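Local coordinates for protein Glucanase/chitosanase (Paenibacillus fukuinensis, PDB 4ZZ8) that probably hydrolyses glycosidic bonds in chitosan and glucan as a whole enzyme, of which this chain is an F5/8 type C domain, here holding glucosamine, at residues A36-S41 with G128-E133; L65-A70 with A102-T107. All coordinates share one frame; numbering follows the deposited sequence.

Overall arrangement
Both contacts lie in one antiparallel sheet of this F5/8 type C domain, whose strands run in the order 39-40, 130-137, 57-67, 103-113. Contact 1 pairs the first two and contact 2 the last two, and their centres are about 10 Å apart. Between them, strands 130-137 and 57-67 are neighbours, joined by probable hydrogen bonds from N66 O and N to the backbones of W132 and E133 in a classic beta bulge. Along the chain, contact 2 (65-70 with 102-107) is nested inside the loop closed by contact 1 (36-41 with 128-133). Both reach the same glucosamine, R38 from contact 1 and E68 from contact 2, so this end of the sheet contributes to the glucosamine site, to which E21 and Y43 also bond.

Contact 1 of 2, residues A36-S41 with G128-E133; sequences ATRWAS and GYSLWE. With GCS (2-amino-2-deoxy-beta-D-glucopyranose), chain C; SO4 (sulfate ion), chain D.
The W132 indole carries R38 on one face: CD sits over the six-membered ring, 3.5 Å from its centroid, a CH-pi contact that suits the long aliphatic part of an arginine. T37 O lies at the rim of the same indole. The R38 guanidinium, turned 66° from the indole, is met at its edge by S130 OG, by O3 of the glucosamine and by a sulfate, probably from the crystallisation liquor. R38 NH1 donates to S130 OG at 2.9 Å, close to the guanidinium plane; NH1 and NH2 both donate to glucosamine O3, and R38 NH2 points almost straight at O1 of the sulfate (2.9 Å), which also takes NE through its O3. With partners round its edge, the group is held against rotation, and a planar cation with several N-H donors fits a place between the hydroxyls of the glucosamine and S130.

Strand 39-40 is the edge strand of one sheet of the domain's beta sandwich and pairs antiparallel with 130-137, W39 opposite L131 and A40 opposite S130. W39 O accepts from L131 N at 3.0 Å and from S130 OG at 2.7 Å, the two arriving from opposite faces of its carbonyl plane. S130 OG stands anti to its own backbone N (chi1 -177°), which lets a short hydroxyl join the strand backbone to R38.

On the face that carries W39 and L131, W39 CE3 meets L131 CD1 at 4.1 Å, while W39 NE1 bonds to S19 O; both side chains pack on I50 of the other sheet. Y129 O and S41 N lie over one face of the W39 ring, near its rim. S41 and Y129 exchange two bonds, S41 N to Y129 O and Y129 N to S41 OG, each 2.9 Å.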
loop_
_atom_site.group_PDB
_atom_site.type_symbol
_atom_site.label_atom_id
_atom_site.label_comp_id
_atom_site.label_asym_id
_atom_site.label_seq_id
_atom_site.Cartn_x
_atom_site.Cartn_y
_atom_site.Cartn_z
ATOM N N ALA A 36 -13.997 4.901 5.434
ATOM C CA ALA A 36 -14.040 6.273 5.941
ATOM C C ALA A 36 -12.852 6.620 6.815
ATOM O O ALA A 36 -12.822 7.575 7.529
ATOM C CB ALA A 36 -15.408 6.517 6.647
ATOM N N THR A 37 -11.879 5.693 6.892
ATOM C CA THR A 37 -10.621 5.957 7.561
ATOM C C THR A 37 -9.467 5.708 6.586
ATOM O O THR A 37 -9.570 4.842 5.716
ATOM C CB THR A 37 -10.400 5.032 8.751
ATOM O OG1 THR A 37 -10.282 3.646 8.306
ATOM C CG2 THR A 37 -11.566 5.143 9.814
ATOM N N ARG A 38 -8.380 6.466 6.702
ATOM C CA ARG A 38 -7.326 6.393 5.737
ATOM C C ARG A 38 -5.968 6.679 6.365
ATOM O O ARG A 38 -5.789 7.481 7.283
ATOM C CB ARG A 38 -7.520 7.416 4.547
ATOM C CG ARG A 38 -7.615 8.892 4.986
ATOM C CD ARG A 38 -8.208 9.740 3.870
ATOM N NE ARG A 38 -8.429 11.106 4.403
ATOM C CZ ARG A 38 -7.596 12.127 4.317
ATOM N NH1 ARG A 38 -6.482 11.993 3.626
ATOM N NH2 ARG A 38 -7.914 13.306 4.935
ATOM N N TRP A 39 -4.989 5.951 5.839
ATOM C CA TRP A 39 -3.619 6.421 5.897
ATOM C C TRP A 39 -3.458 7.643 5.032
ATOM O O TRP A 39 -3.972 7.688 3.923
ATOM C CB TRP A 39 -2.641 5.318 5.432
ATOM C CG TRP A 39 -1.180 5.740 5.286
ATOM C CD1 TRP A 39 -0.380 6.261 6.271
ATOM C CD2 TRP A 39 -0.433 5.827 4.098
ATOM N NE1 TRP A 39 0.802 6.683 5.760
ATOM C CE2 TRP A 39 0.818 6.391 4.419
ATOM C CE3 TRP A 39 -0.707 5.516 2.732
ATOM C CZ2 TRP A 39 1.818 6.550 3.454
ATOM C CZ3 TRP A 39 0.266 5.674 1.809
ATOM C CH2 TRP A 39 1.543 6.180 2.172
ATOM N N ALA A 40 -2.621 8.545 5.523
ATOM C CA ALA A 40 -2.179 9.704 4.685
ATOM C C ALA A 40 -0.757 9.976 5.077
ATOM O O ALA A 40 -0.410 10.028 6.275
ATOM C CB ALA A 40 -3.036 10.920 4.956
ATOM N N SER A 41 0.080 10.217 4.071
ATOM C CA SER A 41 1.518 10.491 4.293
ATOM C C SER A 41 1.759 11.965 4.587
ATOM O O SER A 41 0.843 12.802 4.514
ATOM C CB SER A 41 2.302 10.124 3.037
ATOM O OG SER A 41 2.122 11.069 1.957
ATOM N N GLY A 128 0.118 14.869 -0.232
ATOM C CA GLY A 128 0.959 13.692 -0.144
ATOM C C GLY A 128 0.255 12.566 -0.869
ATOM O O GLY A 128 -0.262 12.745 -2.009
ATOM N N TYR A 129 0.191 11.357 -0.222
ATOM C CA TYR A 129 -0.539 10.230 -0.769
ATOM C C TYR A 129 -1.438 9.709 0.312
ATOM O O TYR A 129 -1.056 9.735 1.499
ATOM C CB TYR A 129 0.422 9.112 -1.162
ATOM C CG TYR A 129 1.467 9.500 -2.169
ATOM C CD1 TYR A 129 2.648 10.023 -1.746
ATOM C CD2 TYR A 129 1.240 9.365 -3.545
ATOM C CE1 TYR A 129 3.643 10.349 -2.633
ATOM C CE2 TYR A 129 2.205 9.693 -4.458
ATOM C CZ TYR A 129 3.410 10.171 -3.979
ATOM O OH TYR A 129 4.405 10.472 -4.921
ATOM N N SER A 130 -2.592 9.193 -0.037
ATOM C CA SER A 130 -3.552 8.709 0.995
ATOM C C SER A 130 -4.452 7.607 0.475
ATOM O O SER A 130 -4.916 7.696 -0.659
ATOM C CB SER A 130 -4.411 9.901 1.487
ATOM O OG SER A 130 -5.302 9.529 2.514
ATOM N N LEU A 131 -4.546 6.527 1.248
ATOM C CA LEU A 131 -5.341 5.337 0.957
ATOM C C LEU A 131 -6.396 5.119 2.024
ATOM O O LEU A 131 -6.044 4.954 3.180
ATOM C CB LEU A 131 -4.433 4.092 0.899
ATOM C CG LEU A 131 -3.529 4.036 -0.338
ATOM C CD1 LEU A 131 -2.356 3.105 -0.080
ATOM C CD2 LEU A 131 -4.270 3.546 -1.571
ATOM N N TRP A 132 -7.657 5.044 1.637
ATOM C CA TRP A 132 -8.695 4.607 2.537
ATOM C C TRP A 132 -8.534 3.138 2.868
ATOM O O TRP A 132 -8.729 2.705 3.960
ATOM C CB TRP A 132 -10.057 4.794 1.882
ATOM C CG TRP A 132 -10.504 6.220 1.537
ATOM C CD1 TRP A 132 -10.564 6.787 0.254
ATOM C CD2 TRP A 132 -10.895 7.260 2.440
ATOM N NE1 TRP A 132 -11.006 8.094 0.326
ATOM C CE2 TRP A 132 -11.190 8.417 1.643
ATOM C CE3 TRP A 132 -11.030 7.356 3.815
ATOM C CZ2 TRP A 132 -11.674 9.588 2.225
ATOM C CZ3 TRP A 132 -11.426 8.575 4.416
ATOM C CH2 TRP A 132 -11.742 9.664 3.579
ATOM N N GLU A 133 -8.199 2.364 1.866
ATOM C CA GLU A 133 -7.944 0.935 2.002
ATOM C C GLU A 133 -6.881 0.433 1.054
ATOM O O GLU A 133 -6.710 0.882 -0.077
ATOM C CB GLU A 133 -9.237 0.062 1.826
ATOM C CG GLU A 133 -10.188 0.171 2.996
ATOM C CD GLU A 133 -9.695 -0.422 4.267
ATOM O OE1 GLU A 133 -9.407 -1.679 4.373
ATOM O OE2 GLU A 133 -9.486 0.243 5.251
HETATM C C1 GCS C . -5.932 17.894 2.671
HETATM C C2 GCS C . -5.905 16.849 3.757
HETATM C C3 GCS C . -5.207 15.610 3.178
HETATM C C4 GCS C . -5.852 15.217 1.855
HETATM C C5 GCS C . -5.939 16.372 0.869
HETATM C C6 GCS C . -6.679 16.051 -0.393
HETATM N N2 GCS C . -5.232 17.303 4.939
HETATM O O3 GCS C . -5.275 14.622 4.244
HETATM O O4 GCS C . -5.162 14.093 1.324
HETATM O O5 GCS C . -6.599 17.444 1.552
HETATM O O6 GCS C . -8.034 15.774 -0.162
HETATM S S SO4 D . -10.608 12.335 7.396
HETATM O O1 SO4 D . -10.482 13.311 6.361
HETATM O O2 SO4 D . -11.979 11.982 7.668
HETATM O O3 SO4 D . -9.871 11.143 6.934
HETATM O O4 SO4 D . -9.986 12.801 8.610
#

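Contact 2 of 2, residues L65-A70 with A102-T107; sequences LNWEDA and AIDDIT. With GCS (2-amino-2-deoxy-beta-D-glucopyranose), chain C.
W67 reaches across to D104 and A102 at the end of an antiparallel strand pair, where 57-67 meets 103-113 at the edge of one sheet of the beta sandwich. W67 CB lies 3.5 Å from A102 O, and CG follows 3.8 Å from the same oxygen. CD1 comes closer still, at 3.3 Å, so A102 O sits at the indole edge while also accepting W67 N. W67 NE1, the polar atom of the ring, then donates to D104 OD2 at 2.8 Å, meeting that oxygen from above the carboxylate plane, the two planes being 64° apart. Aspartate suits this place because OD2 also bonds to Y75 OH, and the Y75 ring meets the indole. A phenylalanine in place of W67 has no indole N-H, and D104 would probably be less firmly held in its rotation, with one hydrogen bond to OD2 gone.

Backbone bonds in both directions join L65 and D104. On the opposite face I103 CD1 packs against the N66 amide. Past the strand, glutamate offers an acceptor to each of two sugar hydroxyls: E68 bends at chi2 (-95°), and while A70 N also donates to OE1, E68 OE1 takes glucosamine O4 and OE2 takes glucosamine O6, each at 2.6 Å.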
loop_
_atom_site.group_PDB
_atom_site.type_symbol
_atom_site.label_atom_id
_atom_site.label_comp_id
_atom_site.label_asym_id
_atom_site.label_seq_id
_atom_site.Cartn_x
_atom_site.Cartn_y
_atom_site.Cartn_z
ATOM N N LEU A 65 -6.567 -1.058 -4.229
ATOM C CA LEU A 65 -6.336 0.201 -3.587
ATOM C C LEU A 65 -7.589 1.051 -3.697
ATOM O O LEU A 65 -8.182 1.217 -4.771
ATOM C CB LEU A 65 -5.170 0.920 -4.216
ATOM C CG LEU A 65 -3.831 0.173 -4.212
ATOM C CD1 LEU A 65 -2.697 0.967 -4.850
ATOM C CD2 LEU A 65 -3.457 -0.396 -2.837
ATOM N N ASN A 66 -7.956 1.639 -2.604
ATOM C CA ASN A 66 -9.018 2.644 -2.608
ATOM C C ASN A 66 -8.361 3.962 -2.215
ATOM O O ASN A 66 -8.106 4.197 -1.016
ATOM C CB ASN A 66 -10.078 2.263 -1.595
ATOM C CG ASN A 66 -11.243 3.263 -1.528
ATOM O OD1 ASN A 66 -12.237 2.986 -0.807
ATOM N ND2 ASN A 66 -11.151 4.352 -2.163
ATOM N N TRP A 67 -8.038 4.772 -3.196
ATOM C CA TRP A 67 -7.344 6.037 -3.013
ATOM C C TRP A 67 -8.304 7.121 -2.535
ATOM O O TRP A 67 -9.400 7.249 -3.081
ATOM C CB TRP A 67 -6.640 6.513 -4.258
ATOM C CG TRP A 67 -5.548 5.659 -4.793
ATOM C CD1 TRP A 67 -5.633 4.721 -5.803
ATOM C CD2 TRP A 67 -4.172 5.695 -4.385
ATOM N NE1 TRP A 67 -4.369 4.182 -6.008
ATOM C CE2 TRP A 67 -3.466 4.804 -5.180
ATOM C CE3 TRP A 67 -3.474 6.430 -3.407
ATOM C CZ2 TRP A 67 -2.088 4.570 -4.995
ATOM C CZ3 TRP A 67 -2.158 6.204 -3.235
ATOM C CH2 TRP A 67 -1.476 5.289 -4.001
ATOM N N GLU A 68 -7.799 7.975 -1.656
ATOM C CA GLU A 68 -8.387 9.299 -1.417
ATOM C C GLU A 68 -7.954 10.271 -2.508
ATOM O O GLU A 68 -7.221 9.904 -3.406
ATOM C CB GLU A 68 -7.985 9.734 -0.005
ATOM C CG GLU A 68 -8.640 10.977 0.566
ATOM C CD GLU A 68 -7.865 12.301 0.409
ATOM O OE1 GLU A 68 -6.651 12.340 0.012
ATOM O OE2 GLU A 68 -8.560 13.367 0.607
ATOM N N ASP A 69 -8.418 11.527 -2.474
ATOM C CA ASP A 69 -8.155 12.446 -3.565
ATOM C C ASP A 69 -6.655 12.621 -3.811
ATOM O O ASP A 69 -6.238 12.821 -4.965
ATOM C CB ASP A 69 -8.863 13.787 -3.276
ATOM C CG ASP A 69 -10.376 13.633 -2.945
ATOM O OD1 ASP A 69 -10.805 12.694 -2.211
ATOM O OD2 ASP A 69 -11.139 14.486 -3.461
ATOM N N ALA A 70 -5.835 12.487 -2.737
ATOM C CA ALA A 70 -4.379 12.603 -2.871
ATOM C C ALA A 70 -3.905 11.234 -3.355
ATOM O O ALA A 70 -3.374 10.465 -2.563
ATOM C CB ALA A 70 -3.742 12.968 -1.602
ATOM N N ALA A 102 -9.130 6.816 -7.231
ATOM C CA ALA A 102 -10.267 6.109 -6.809
ATOM C C ALA A 102 -9.907 4.646 -6.580
ATOM O O ALA A 102 -8.883 4.346 -5.904
ATOM C CB ALA A 102 -11.398 6.279 -7.813
ATOM N N ILE A 103 -10.675 3.694 -7.112
ATOM C CA ILE A 103 -10.290 2.295 -6.981
ATOM C C ILE A 103 -9.307 1.857 -8.046
ATOM O O ILE A 103 -9.516 2.065 -9.231
ATOM C CB ILE A 103 -11.517 1.332 -7.042
ATOM C CG1 ILE A 103 -12.609 1.710 -6.075
ATOM C CG2 ILE A 103 -11.049 -0.086 -6.832
ATOM C CD1 ILE A 103 -12.208 1.851 -4.651
ATOM N N ASP A 104 -8.207 1.258 -7.593
ATOM C CA ASP A 104 -7.276 0.586 -8.491
ATOM C C ASP A 104 -7.305 -0.915 -8.157
ATOM O O ASP A 104 -6.876 -1.339 -7.102
ATOM C CB ASP A 104 -5.829 1.083 -8.346
ATOM C CG ASP A 104 -5.611 2.498 -8.767
ATOM O OD1 ASP A 104 -6.505 3.147 -9.297
ATOM O OD2 ASP A 104 -4.471 3.027 -8.602
ATOM N N ASP A 105 -7.746 -1.735 -9.118
ATOM C CA ASP A 105 -7.812 -3.188 -8.892
ATOM C C ASP A 105 -6.724 -3.765 -9.722
ATOM O O ASP A 105 -6.757 -3.742 -10.985
ATOM C CB ASP A 105 -9.211 -3.775 -9.283
ATOM C CG ASP A 105 -9.552 -5.125 -8.576
ATOM O OD1 ASP A 105 -8.722 -5.777 -7.890
ATOM O OD2 ASP A 105 -10.751 -5.527 -8.677
ATOM N N ILE A 106 -5.693 -4.256 -9.045
ATOM C CA ILE A 106 -4.485 -4.657 -9.689
ATOM C C ILE A 106 -4.297 -6.170 -9.623
ATOM O O ILE A 106 -4.378 -6.739 -8.543
ATOM C CB ILE A 106 -3.269 -3.969 -8.984
ATOM C CG1 ILE A 106 -3.452 -2.442 -8.929
ATOM C CG2 ILE A 106 -1.928 -4.452 -9.589
ATOM C CD1 ILE A 106 -2.779 -1.775 -7.741
ATOM N N THR A 107 -4.004 -6.821 -10.766
ATOM C CA THR A 107 -3.580 -8.239 -10.722
ATOM C C THR A 107 -2.220 -8.469 -11.305
ATOM O O THR A 107 -1.695 -7.666 -12.103
ATOM C CB THR A 107 -4.556 -9.130 -11.504
ATOM O OG1 THR A 107 -4.566 -8.643 -12.851
ATOM C CG2 THR A 107 -5.967 -9.076 -10.909
HETATM C C1 GCS C . -5.932 17.894 2.671
HETATM C C2 GCS C . -5.905 16.849 3.757
HETATM C C3 GCS C . -5.207 15.610 3.178
HETATM C C4 GCS C . -5.852 15.217 1.855
HETATM C C5 GCS C . -5.939 16.372 0.869
HETATM C C6 GCS C . -6.679 16.051 -0.393
HETATM N N2 GCS C . -5.232 17.303 4.939
HETATM O O3 GCS C . -5.275 14.622 4.244
HETATM O O4 GCS C . -5.162 14.093 1.324
HETATM O O5 GCS C . -6.599 17.444 1.552
HETATM O O6 GCS C . -8.034 15.774 -0.162
HETATM O O HOH W 1 -8.674 9.226 -5.734
#